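Isomaltose glucohydrolase (Kribbella flavida, PDB 5Z3E) hydrolyses the alpha-1,6-glucosidic linkage of isomaltose from the non-reducing end, yielding beta-D-glucose and D-glucose. Local coordinates at residues 350-355 against 378-383. The protein carries 1 engineered substitution. Numbering follows the deposited sequence.
Sequences DGDLPA and ATPLLW. Engineered in segment 350-355: Ala-355 (natural residue Glu).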
ATOM      1  N   ASP A 350     -10.715   7.125  21.583  1.00 25.34           N
ATOM      2  CA  ASP A 350     -10.999   8.259  20.659  1.00 27.51           C
ATOM      3  C   ASP A 350     -11.407   7.766  19.267  1.00 23.74           C
ATOM      4  O   ASP A 350     -11.747   8.589  18.402  1.00 27.86           O
ATOM      5  CB  ASP A 350      -9.758   9.161  20.520  1.00 27.96           C
ATOM      6  CG  ASP A 350      -9.429   9.921  21.780  1.00 39.87           C
ATOM      7  OD1 ASP A 350     -10.344  10.211  22.577  1.00 44.44           O
ATOM      8  OD2 ASP A 350      -8.227  10.162  22.046  1.00 63.20           O
ATOM      9  N   GLY A 351     -11.373   6.462  19.026  1.00 19.69           N
ATOM     10  CA  GLY A 351     -11.641   5.877  17.693  1.00 19.03           C
ATOM     11  C   GLY A 351     -10.414   5.692  16.868  1.00 16.15           C
ATOM     12  O   GLY A 351     -10.504   5.228  15.732  1.00 16.20           O
ATOM     13  N   ASP A 352      -9.244   6.048  17.413  1.00 16.19           N
ATOM     14  CA  ASP A 352      -8.024   5.955  16.601  1.00 15.00           C
ATOM     15  C   ASP A 352      -7.553   4.518  16.491  1.00 14.50           C
ATOM     16  O   ASP A 352      -7.617   3.728  17.455  1.00 15.84           O
ATOM     17  CB  ASP A 352      -6.909   6.801  17.230  1.00 16.13           C
ATOM     18  CG  ASP A 352      -7.137   8.282  17.140  1.00 18.33           C
ATOM     19  OD1 ASP A 352      -7.983   8.726  16.341  1.00 18.14           O
ATOM     20  OD2 ASP A 352      -6.412   8.999  17.837  1.00 21.39           O
ATOM     21  N   LEU A 353      -7.027   4.181  15.308  1.00 13.54           N
ATOM     22  CA  LEU A 353      -6.542   2.848  15.024  1.00 12.92           C
ATOM     23  C   LEU A 353      -5.030   2.841  15.008  1.00 12.68           C
ATOM     24  O   LEU A 353      -4.407   3.653  14.290  1.00 13.53           O
ATOM     25  CB  LEU A 353      -7.057   2.343  13.667  1.00 12.46           C
ATOM     26  CG  LEU A 353      -8.544   2.021  13.615  1.00 12.82           C
ATOM     27  CD1 LEU A 353      -8.985   1.868  12.178  1.00 12.40           C
ATOM     28  CD2 LEU A 353      -8.864   0.771  14.406  1.00 13.38           C
ATOM     29  N   PRO A 354      -4.410   1.956  15.764  1.00 13.22           N
ATOM     30  CA  PRO A 354      -2.955   1.844  15.770  1.00 13.46           C
ATOM     31  C   PRO A 354      -2.453   1.165  14.498  1.00 12.61           C
ATOM     32  O   PRO A 354      -3.224   0.534  13.757  1.00 12.69           O
ATOM     33  CB  PRO A 354      -2.662   0.956  16.966  1.00 16.44           C
ATOM     34  CG  PRO A 354      -3.844   0.138  17.050  1.00 20.93           C
ATOM     35  CD  PRO A 354      -5.036   0.962  16.645  1.00 15.51           C
ATOM     36  N   ALA A 355      -1.138   1.234  14.295  1.00 12.22           N
ATOM     37  CA  ALA A 355      -0.528   0.423  13.245  1.00 12.20           C
ATOM     38  C   ALA A 355      -0.723  -1.075  13.517  1.00 11.80           C
ATOM     39  O   ALA A 355      -1.030  -1.861  12.632  1.00 11.60           O
ATOM     40  CB  ALA A 355       0.941   0.736  13.120  1.00 13.03           C
ATOM     41  N   ALA A 378       2.597   3.635  16.704  1.00 17.45           N
ATOM     42  CA  ALA A 378       1.918   4.728  16.011  1.00 16.54           C
ATOM     43  C   ALA A 378       0.407   4.609  16.064  1.00 15.56           C
ATOM     44  O   ALA A 378      -0.171   3.621  15.584  1.00 16.37           O
ATOM     45  CB  ALA A 378       2.358   4.783  14.556  1.00 17.40           C
ATOM     46  N   THR A 379      -0.217   5.632  16.620  1.00 15.76           N
ATOM     47  CA  THR A 379      -1.658   5.707  16.749  1.00 16.32           C
ATOM     48  C   THR A 379      -2.079   7.170  16.746  1.00 17.07           C
ATOM     49  O   THR A 379      -1.622   7.912  17.603  1.00 20.28           O
ATOM     50  CB  THR A 379      -2.131   5.062  18.033  1.00 19.01           C
ATOM     51  OG1 THR A 379      -1.569   3.776  18.262  1.00 21.83           O
ATOM     52  CG2 THR A 379      -3.629   5.024  18.121  1.00 21.32           C
ATOM     53  N   PRO A 380      -2.947   7.598  15.839  1.00 15.78           N
ATOM     54  CA  PRO A 380      -3.471   6.841  14.694  1.00 14.42           C
ATOM     55  C   PRO A 380      -2.411   6.646  13.614  1.00 13.81           C
ATOM     56  O   PRO A 380      -1.560   7.508  13.396  1.00 15.57           O
ATOM     57  CB  PRO A 380      -4.564   7.765  14.147  1.00 16.75           C
ATOM     58  CG  PRO A 380      -4.071   9.165  14.483  1.00 17.08           C
ATOM     59  CD  PRO A 380      -3.375   9.021  15.805  1.00 17.06           C
ATOM     60  N   LEU A 381      -2.483   5.512  12.934  1.00 12.56           N
ATOM     61  CA  LEU A 381      -1.781   5.346  11.671  1.00 11.84           C
ATOM     62  C   LEU A 381      -2.806   5.646  10.575  1.00 10.80           C
ATOM     63  O   LEU A 381      -3.827   4.981  10.485  1.00 11.44           O
ATOM     64  CB  LEU A 381      -1.268   3.910  11.521  1.00 11.87           C
ATOM     65  CG  LEU A 381      -0.399   3.732  10.279  1.00 11.33           C
ATOM     66  CD1 LEU A 381       0.972   4.344  10.468  1.00 12.80           C
ATOM     67  CD2 LEU A 381      -0.285   2.270   9.868  1.00 11.74           C
ATOM     68  N   LEU A 382      -2.550   6.668   9.751  1.00 10.96           N
ATOM     69  CA  LEU A 382      -3.568   7.031   8.770  1.00 10.11           C
ATOM     70  C   LEU A 382      -3.919   5.878   7.840  1.00  9.72           C
ATOM     71  O   LEU A 382      -5.073   5.673   7.511  1.00  9.89           O
ATOM     72  CB  LEU A 382      -3.212   8.299   7.996  1.00 10.24           C
ATOM     73  CG  LEU A 382      -3.661   9.618   8.626  1.00 11.22           C
ATOM     74  CD1 LEU A 382      -2.930   9.916   9.914  1.00 13.78           C
ATOM     75  CD2 LEU A 382      -3.513  10.755   7.656  1.00 11.02           C
ATOM     76  N   TRP A 383      -2.911   5.097   7.446  1.00  9.28           N
ATOM     77  CA  TRP A 383      -3.127   3.949   6.576  1.00  9.38           C
ATOM     78  C   TRP A 383      -4.101   2.944   7.216  1.00  9.17           C
ATOM     79  O   TRP A 383      -4.933   2.355   6.538  1.00  9.42           O
ATOM     80  CB  TRP A 383      -1.771   3.336   6.231  1.00  9.15           C
ATOM     81  CG  TRP A 383      -1.765   2.241   5.188  1.00  8.99           C
ATOM     82  CD1 TRP A 383      -2.796   1.807   4.420  1.00  9.72           C
ATOM     83  CD2 TRP A 383      -0.627   1.435   4.842  1.00  8.89           C
ATOM     84  NE1 TRP A 383      -2.372   0.763   3.622  1.00  9.97           N
ATOM     85  CE2 TRP A 383      -1.041   0.516   3.863  1.00  9.54           C
ATOM     86  CE3 TRP A 383       0.699   1.378   5.291  1.00 10.01           C
ATOM     87  CZ2 TRP A 383      -0.200  -0.453   3.347  1.00 10.19           C
ATOM     88  CZ3 TRP A 383       1.527   0.387   4.782  1.00 10.84           C
ATOM     89  CH2 TRP A 383       1.068  -0.515   3.838  1.00 10.88           C
TER
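The carboxylate of Asp-352 lies alongside the puckered ring of Pro-380, one face turned to its CB, CG and CD, and OD2 is 3.7 Å from CD. OD1 is hydrogen-bonded to NE2 of His-44, while the CB of Asp-352 rests against CG2 of Thr-379. That methyl is anti to the backbone N, which turns OG1 toward Pro-354; OG1 merely touches the proline, 3.3 Å from its CB, and its hydrogen bond is to the carbonyl of Val-377. A cis peptide joins Thr-379 to Pro-380. In the (alpha/alpha)6 barrel of family 15 glycoside hydrolases, 350-355 is loop, and 378-383 runs from loop into helix 382-394, with Leu-381 at its N-cap. Two backbone hydrogen bonds tie the segments: Leu-381 N to Leu-353 O at 3.0 Å (164° at the hydrogen) and Ala-355 N to Ala-378 O at 2.9 Å. Each acceptor also receives a CA-H, from Pro-380 and Pro-354 respectively. With CG anti to the backbone N (chi1 -174°), the Leu-381 side chain reaches Ala-355, engineered in place of the glutamate inferred to be the proton acceptor, through CD2, 3.8 Å from the alanine CB.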